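Local coordinates for succinate dehydrogenase subunit C (PDB 6LUM), which forms part of the haem-carrying membrane domain of trimeric succinate dehydrogenase 2 and probably helps pass electrons from succinate to quinone, at residues F[82-86]-F[118-122]; F[89-93]-F[110-114]. All coordinates share one frame. Residues are numbered along the deposited sequence.

Interaction 1 (F[82-86]-F[118-122]); sequences AAVLF and FLVIF. With PEV ((1S)-2-{[(2-aminoethoxy)(hydroxy)phosphoryl]oxy}-1-[(palmitoyloxy)methyl]ethyl stearate), chain B.
Both segments are regular alpha-helix. Residues 82-86 belong to helix 71-99 and residues 118-122 to helix 107-136. The two run in opposite senses at 140°, with the segment axes 10.7 Å apart at closest approach. Ala82 is level with Phe122 (CA to CA 6.7 Å) and Phe86 with Phe118 (6.6 Å). Within each segment the first O accepts the bond of the last N: Phe86 N to Ala82 O is 2.9 Å, Phe122 N to Phe118 O 2.8 Å.

Apolar packing joins the helices. Leu85 (chi1 t, chi2 p) points toward the partner between Phe118 and Phe122. Its CG lies 4.1 Å from Phe118 CD2, and its CD2 lies 3.8 Å from Ile121 CG2 and 4.2 Å from Phe122 CB. Ala82 is small enough for the Phe122 ring to come close, CB to CE1 3.5 Å. This is an antiparallel pair of transmembrane helices in the succinate dehydrogenase/fumarate reductase membrane subunit.

With chi1 t, Phe118 and Phe122 send their rings across to helix 71-99. Phe118 CE2 reaches Ala82 O at 3.4 Å, with the oxygen at the ring edge. Phe86 turns its ring away and offers CB to Phe118 CE2 at 3.6 Å.

A phospholipid, PEV, covers the aromatic side. Its C41 lies over one face of Phe118. Phe122 CE2 is 3.6 Å from PEV C23. Phe86 also touches Leu32 of helix 25-52.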
loop_
_atom_site.group_PDB
_atom_site.type_symbol
_atom_site.label_atom_id
_atom_site.label_comp_id
_atom_site.label_asym_id
_atom_site.label_seq_id
_atom_site.Cartn_x
_atom_site.Cartn_y
_atom_site.Cartn_z
ATOM N N ALA F 82 -7.638 -46.635 26.644
ATOM C CA ALA F 82 -6.259 -46.261 26.348
ATOM C C ALA F 82 -6.200 -45.024 25.465
ATOM O O ALA F 82 -5.428 -44.098 25.727
ATOM C CB ALA F 82 -5.539 -47.426 25.680
ATOM N N ALA F 83 -7.003 -45.000 24.402
ATOM C CA ALA F 83 -6.992 -43.865 23.484
ATOM C C ALA F 83 -7.350 -42.569 24.196
ATOM O O ALA F 83 -6.646 -41.564 24.071
ATOM C CB ALA F 83 -7.951 -44.116 22.328
ATOM N N VAL F 84 -8.452 -42.567 24.943
ATOM C CA VAL F 84 -8.886 -41.342 25.606
ATOM C C VAL F 84 -7.876 -40.914 26.659
ATOM O O VAL F 84 -7.607 -39.721 26.828
ATOM C CB VAL F 84 -10.287 -41.525 26.209
ATOM C CG1 VAL F 84 -10.753 -40.240 26.842
ATOM C CG2 VAL F 84 -11.259 -41.945 25.148
ATOM N N LEU F 85 -7.287 -41.868 27.368
ATOM C CA LEU F 85 -6.338 -41.516 28.412
ATOM C C LEU F 85 -5.077 -40.897 27.824
ATOM O O LEU F 85 -4.588 -39.871 28.318
ATOM C CB LEU F 85 -6.015 -42.758 29.230
ATOM C CG LEU F 85 -5.220 -42.589 30.506
ATOM C CD1 LEU F 85 -5.905 -41.600 31.406
ATOM C CD2 LEU F 85 -5.104 -43.930 31.173
ATOM N N PHE F 86 -4.540 -41.494 26.757
ATOM C CA PHE F 86 -3.356 -40.914 26.137
ATOM C C PHE F 86 -3.658 -39.548 25.550
ATOM O O PHE F 86 -2.853 -38.624 25.677
ATOM C CB PHE F 86 -2.789 -41.819 25.050
ATOM C CG PHE F 86 -1.614 -41.209 24.340
ATOM C CD1 PHE F 86 -0.354 -41.258 24.895
ATOM C CD2 PHE F 86 -1.778 -40.538 23.152
ATOM C CE1 PHE F 86 0.707 -40.674 24.262
ATOM C CE2 PHE F 86 -0.714 -39.953 22.529
ATOM C CZ PHE F 86 0.525 -40.025 23.082
ATOM N N PHE F 118 0.572 -42.564 32.182
ATOM C CA PHE F 118 -0.243 -43.435 31.350
ATOM C C PHE F 118 -0.071 -44.884 31.758
ATOM O O PHE F 118 -1.058 -45.603 31.910
ATOM C CB PHE F 118 0.102 -43.258 29.874
ATOM C CG PHE F 118 -0.704 -44.129 28.957
ATOM C CD1 PHE F 118 -0.314 -45.419 28.677
ATOM C CD2 PHE F 118 -1.850 -43.655 28.368
ATOM C CE1 PHE F 118 -1.061 -46.217 27.838
ATOM C CE2 PHE F 118 -2.590 -44.450 27.528
ATOM C CZ PHE F 118 -2.195 -45.728 27.264
ATOM N N LEU F 119 1.168 -45.338 31.939
ATOM C CA LEU F 119 1.364 -46.735 32.317
ATOM C C LEU F 119 0.702 -47.042 33.655
ATOM O O LEU F 119 -0.005 -48.046 33.794
ATOM C CB LEU F 119 2.850 -47.078 32.341
ATOM C CG LEU F 119 3.451 -47.143 30.939
ATOM C CD1 LEU F 119 4.941 -47.397 30.999
ATOM C CD2 LEU F 119 2.749 -48.209 30.108
ATOM N N VAL F 120 0.885 -46.169 34.646
ATOM C CA VAL F 120 0.265 -46.401 35.950
ATOM C C VAL F 120 -1.249 -46.508 35.818
ATOM O O VAL F 120 -1.855 -47.538 36.154
ATOM C CB VAL F 120 0.648 -45.283 36.931
ATOM C CG1 VAL F 120 -0.170 -45.402 38.189
ATOM C CG2 VAL F 120 2.113 -45.347 37.257
ATOM N N ILE F 121 -1.882 -45.439 35.330
ATOM C CA ILE F 121 -3.335 -45.374 35.313
ATOM C C ILE F 121 -3.909 -46.449 34.406
ATOM O O ILE F 121 -4.979 -46.997 34.679
ATOM C CB ILE F 121 -3.798 -43.973 34.886
ATOM C CG1 ILE F 121 -3.214 -42.910 35.805
ATOM C CG2 ILE F 121 -5.295 -43.881 34.932
ATOM C CD1 ILE F 121 -3.664 -41.521 35.459
ATOM N N PHE F 122 -3.206 -46.798 33.335
ATOM C CA PHE F 122 -3.760 -47.761 32.403
ATOM C C PHE F 122 -3.640 -49.184 32.905
ATOM O O PHE F 122 -4.551 -49.981 32.678
ATOM C CB PHE F 122 -3.082 -47.645 31.050
ATOM C CG PHE F 122 -3.610 -48.599 30.040
ATOM C CD1 PHE F 122 -4.875 -48.440 29.526
ATOM C CD2 PHE F 122 -2.844 -49.656 29.606
ATOM C CE1 PHE F 122 -5.367 -49.320 28.593
ATOM C CE2 PHE F 122 -3.328 -50.538 28.671
ATOM C CZ PHE F 122 -4.588 -50.368 28.161
HETATM C C46 PEV B . 4.805 -47.363 26.493
HETATM C C45 PEV B . 4.376 -46.121 27.272
HETATM C C44 PEV B . 3.020 -45.576 26.824
HETATM C C43 PEV B . 3.125 -44.251 26.073
HETATM C C42 PEV B . 2.420 -44.292 24.720
HETATM C C41 PEV B . 1.305 -45.332 24.656
HETATM C C40 PEV B . 0.350 -45.080 23.495
HETATM C C39 PEV B . -0.832 -46.043 23.479
HETATM C C38 PEV B . -2.157 -45.328 23.252
HETATM C C37 PEV B . -2.817 -45.717 21.935
HETATM C C36 PEV B . -3.609 -47.015 22.045
HETATM C C35 PEV B . -4.991 -46.939 21.403
HETATM C C34 PEV B . -4.951 -46.530 19.935
HETATM C C33 PEV B . -6.075 -47.144 19.101
HETATM C C32 PEV B . -7.029 -48.028 19.904
HETATM C C31 PEV B . -8.170 -48.597 19.057
HETATM O O31 PEV B . -7.967 -48.903 17.932
HETATM O O2 PEV B . -9.447 -48.762 19.614
HETATM C C2 PEV B . -10.484 -48.952 18.697
HETATM C C1 PEV B . -11.747 -48.285 19.225
HETATM O O3P PEV B . -12.843 -48.866 18.590
HETATM P P PEV B . -14.335 -48.264 18.937
HETATM O O1P PEV B . -15.296 -48.548 17.810
HETATM O O2P PEV B . -14.200 -46.777 19.109
HETATM O O4P PEV B . -14.915 -48.936 20.324
HETATM C C4 PEV B . -16.283 -49.223 20.395
HETATM C C5 PEV B . -16.611 -49.698 21.808
HETATM N N6 PEV B . -18.007 -50.080 21.903
HETATM C C3 PEV B . -10.773 -50.438 18.547
HETATM O O3 PEV B . -9.949 -50.954 17.547
HETATM C C11 PEV B . -9.491 -52.242 17.832
HETATM O O11 PEV B . -9.985 -53.178 17.301
HETATM C C12 PEV B . -8.352 -52.435 18.832
HETATM C C13 PEV B . -8.766 -53.263 20.045
HETATM C C14 PEV B . -8.080 -52.788 21.321
HETATM C C15 PEV B . -6.615 -53.208 21.392
HETATM C C16 PEV B . -6.153 -53.483 22.823
HETATM C C17 PEV B . -5.340 -52.346 23.449
HETATM C C18 PEV B . -5.189 -51.123 22.544
HETATM C C19 PEV B . -3.736 -50.729 22.289
HETATM C C20 PEV B . -2.851 -50.900 23.520
HETATM C C21 PEV B . -1.553 -50.108 23.403
HETATM C C22 PEV B . -0.624 -50.335 24.590
HETATM C C23 PEV B . -1.220 -49.801 25.887
#

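Interaction 2 (F[89-93]-F[110-114]); sequences LNGIR and MLAVI. With HEM (protoporphyrin IX containing Fe), chain C.
Two helical segments, 89-93 and 110-114, pack nearly antiparallel at 159°, with axes 9.9 Å apart. Leu89 is level with Ile114 (CA to CA 6.1 Å) and Arg93 with Met110 (6.3 Å). The CA-to-CB bond of Met110 points toward the partner helix and brings CB to 3.7 Å from CG of Arg93, whose chain leaves the helix with chi1 and chi2 both t. Leu111 (chi1 t, chi2 p) sets CD1 over one face of the Arg93 guanidinium, and its N is 4.2 Å from Arg93 CD. The contact closes the helical hairpin of helices 71-99 and 107-136 near their connection. The side of 89-93 turned away from 110-114 meets a haem: Gly91 C lies 3.7 Å from HEM CBC, and a CB at Gly91 would clash with HEM CHD. Ile114 (chi1 p, chi2 t) points toward the partner helix. Its CB is 4.1 Å from Leu89 CB, and its CD1 is 3.6 Å from Asn90 OD1 and 4.2 Å from Arg93 CD. Arg93 also packs on Thr232 of subunit B.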
loop_
_atom_site.group_PDB
_atom_site.type_symbol
_atom_site.label_atom_id
_atom_site.label_comp_id
_atom_site.label_asym_id
_atom_site.label_seq_id
_atom_site.Cartn_x
_atom_site.Cartn_y
_atom_site.Cartn_z
ATOM N N LEU F 89 -3.758 -36.952 28.416
ATOM C CA LEU F 89 -2.445 -36.630 28.973
ATOM C C LEU F 89 -1.598 -35.817 27.997
ATOM O O LEU F 89 -1.011 -34.787 28.362
ATOM C CB LEU F 89 -1.732 -37.915 29.364
ATOM C CG LEU F 89 -2.385 -38.709 30.482
ATOM C CD1 LEU F 89 -1.714 -40.043 30.600
ATOM C CD2 LEU F 89 -2.274 -37.955 31.775
ATOM N N ASN F 90 -1.516 -36.261 26.745
ATOM C CA ASN F 90 -0.728 -35.518 25.775
ATOM C C ASN F 90 -1.326 -34.153 25.475
ATOM O O ASN F 90 -0.587 -33.214 25.170
ATOM C CB ASN F 90 -0.586 -36.305 24.490
ATOM C CG ASN F 90 0.628 -35.910 23.723
ATOM O OD1 ASN F 90 1.724 -36.345 24.031
ATOM N ND2 ASN F 90 0.452 -35.062 22.734
ATOM N N GLY F 91 -2.646 -34.006 25.544
ATOM C CA GLY F 91 -3.225 -32.696 25.368
ATOM C C GLY F 91 -2.892 -31.772 26.508
ATOM O O GLY F 91 -2.738 -30.571 26.305
ATOM N N ILE F 92 -2.785 -32.306 27.722
ATOM C CA ILE F 92 -2.300 -31.482 28.825
ATOM C C ILE F 92 -0.888 -31.004 28.538
ATOM O O ILE F 92 -0.556 -29.835 28.755
ATOM C CB ILE F 92 -2.367 -32.253 30.152
ATOM C CG1 ILE F 92 -3.812 -32.479 30.567
ATOM C CG2 ILE F 92 -1.652 -31.489 31.226
ATOM C CD1 ILE F 92 -3.942 -33.409 31.723
ATOM N N ARG F 93 -0.036 -31.901 28.044
ATOM C CA ARG F 93 1.329 -31.512 27.691
ATOM C C ARG F 93 1.339 -30.400 26.649
ATOM O O ARG F 93 2.095 -29.432 26.763
ATOM C CB ARG F 93 2.098 -32.722 27.185
ATOM C CG ARG F 93 3.505 -32.426 26.780
ATOM C CD ARG F 93 4.113 -33.577 26.039
ATOM N NE ARG F 93 3.908 -33.436 24.610
ATOM C CZ ARG F 93 4.879 -33.218 23.738
ATOM N NH1 ARG F 93 6.123 -33.146 24.151
ATOM N NH2 ARG F 93 4.606 -33.094 22.453
ATOM N N MET F 110 8.039 -33.446 30.301
ATOM C CA MET F 110 6.605 -33.701 30.311
ATOM C C MET F 110 6.277 -35.002 29.605
ATOM O O MET F 110 5.385 -35.739 30.031
ATOM C CB MET F 110 5.854 -32.562 29.638
ATOM C CG MET F 110 5.979 -31.218 30.279
ATOM S SD MET F 110 4.926 -30.066 29.403
ATOM C CE MET F 110 5.801 -28.542 29.651
ATOM N N LEU F 111 6.973 -35.295 28.515
ATOM C CA LEU F 111 6.667 -36.497 27.753
ATOM C C LEU F 111 6.965 -37.755 28.564
ATOM O O LEU F 111 6.166 -38.697 28.588
ATOM C CB LEU F 111 7.447 -36.471 26.446
ATOM C CG LEU F 111 7.163 -37.505 25.378
ATOM C CD1 LEU F 111 5.717 -37.430 25.017
ATOM C CD2 LEU F 111 8.006 -37.164 24.189
ATOM N N ALA F 112 8.100 -37.783 29.255
ATOM C CA ALA F 112 8.403 -38.938 30.098
ATOM C C ALA F 112 7.436 -39.040 31.272
ATOM O O ALA F 112 7.024 -40.143 31.660
ATOM C CB ALA F 112 9.841 -38.861 30.597
ATOM N N VAL F 113 7.052 -37.899 31.847
ATOM C CA VAL F 113 6.120 -37.913 32.968
ATOM C C VAL F 113 4.776 -38.480 32.541
ATOM O O VAL F 113 4.175 -39.287 33.257
ATOM C CB VAL F 113 5.974 -36.504 33.562
ATOM C CG1 VAL F 113 4.823 -36.464 34.532
ATOM C CG2 VAL F 113 7.256 -36.096 34.252
ATOM N N ILE F 114 4.279 -38.078 31.373
ATOM C CA ILE F 114 2.982 -38.595 30.956
ATOM C C ILE F 114 3.094 -40.034 30.484
ATOM O O ILE F 114 2.126 -40.783 30.580
ATOM C CB ILE F 114 2.320 -37.713 29.884
ATOM C CG1 ILE F 114 2.990 -37.897 28.534
ATOM C CG2 ILE F 114 2.312 -36.261 30.303
ATOM C CD1 ILE F 114 2.315 -37.157 27.441
HETATM C CHA HEM C . -6.751 -32.138 19.223
HETATM C CHB HEM C . -10.574 -35.023 19.122
HETATM C CHC HEM C . -10.421 -35.035 23.924
HETATM C CHD HEM C . -6.766 -31.937 24.058
HETATM C C1A HEM C . -7.718 -33.000 18.783
HETATM C C2A HEM C . -7.875 -33.502 17.443
HETATM C C3A HEM C . -8.929 -34.293 17.421
HETATM C C4A HEM C . -9.478 -34.319 18.738
HETATM C CMA HEM C . -9.489 -35.057 16.217
HETATM C CAA HEM C . -6.978 -33.187 16.243
HETATM C CBA HEM C . -5.605 -33.786 16.454
HETATM C CGA HEM C . -4.664 -33.100 15.520
HETATM O O1A HEM C . -3.502 -33.535 15.424
HETATM O O2A HEM C . -5.074 -32.111 14.878
HETATM C C1B HEM C . -10.904 -35.184 20.428
HETATM C C2B HEM C . -12.140 -35.720 20.900
HETATM C C3B HEM C . -12.060 -35.719 22.229
HETATM C C4B HEM C . -10.810 -35.173 22.621
HETATM C CMB HEM C . -13.263 -36.196 19.962
HETATM C CAB HEM C . -13.055 -36.154 23.297
HETATM C CBB HEM C . -14.321 -36.319 22.971
HETATM C C1C HEM C . -9.412 -34.240 24.381
HETATM C C2C HEM C . -9.035 -34.097 25.749
HETATM C C3C HEM C . -8.034 -33.243 25.812
HETATM C C4C HEM C . -7.726 -32.818 24.470
HETATM C CMC HEM C . -9.688 -34.817 26.935
HETATM C CAC HEM C . -7.364 -32.845 27.130
HETATM C CBC HEM C . -6.493 -31.847 27.224
HETATM C C1D HEM C . -6.502 -31.656 22.744
HETATM C C2D HEM C . -5.655 -30.606 22.243
HETATM C C3D HEM C . -5.668 -30.679 20.924
HETATM C C4D HEM C . -6.508 -31.764 20.522
HETATM C CMD HEM C . -4.876 -29.579 23.078
HETATM C CAD HEM C . -4.915 -29.772 19.958
HETATM C CBD HEM C . -3.752 -30.577 19.428
HETATM C CGD HEM C . -2.982 -29.712 18.494
HETATM O O1D HEM C . -3.515 -28.636 18.140
HETATM O O2D HEM C . -1.851 -30.101 18.118
HETATM N NA HEM C . -8.719 -33.524 19.560
HETATM N NB HEM C . -10.108 -34.847 21.494
HETATM N NC HEM C . -8.594 -33.452 23.618
HETATM N ND HEM C . -7.014 -32.343 21.663
HETATM FE FE HEM C . -8.666 -33.482 21.585
#

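In the fold
Interactions 1 and 2 are two levels of one interface, between helix 71-99 and helix 107-136. Their centres are 11 Å apart. Along the chain the order is 82-86, 89-93, 110-114, 118-122, so interaction 2 is the inner pair, nearer the turn, as expected for an antiparallel hairpin. The levels touch where Leu89 CD1 meets Phe118 N at 3.8 Å, which makes the packing continuous. All four segments belong to the transmembrane part of the subunit. Lipid reaches both levels, while direct haem contact comes at 89-93. Helix 71-99 carries residues of both haem pockets: Glu77 and Leu80 for one, and five residues from His87 to Ile95 for the other.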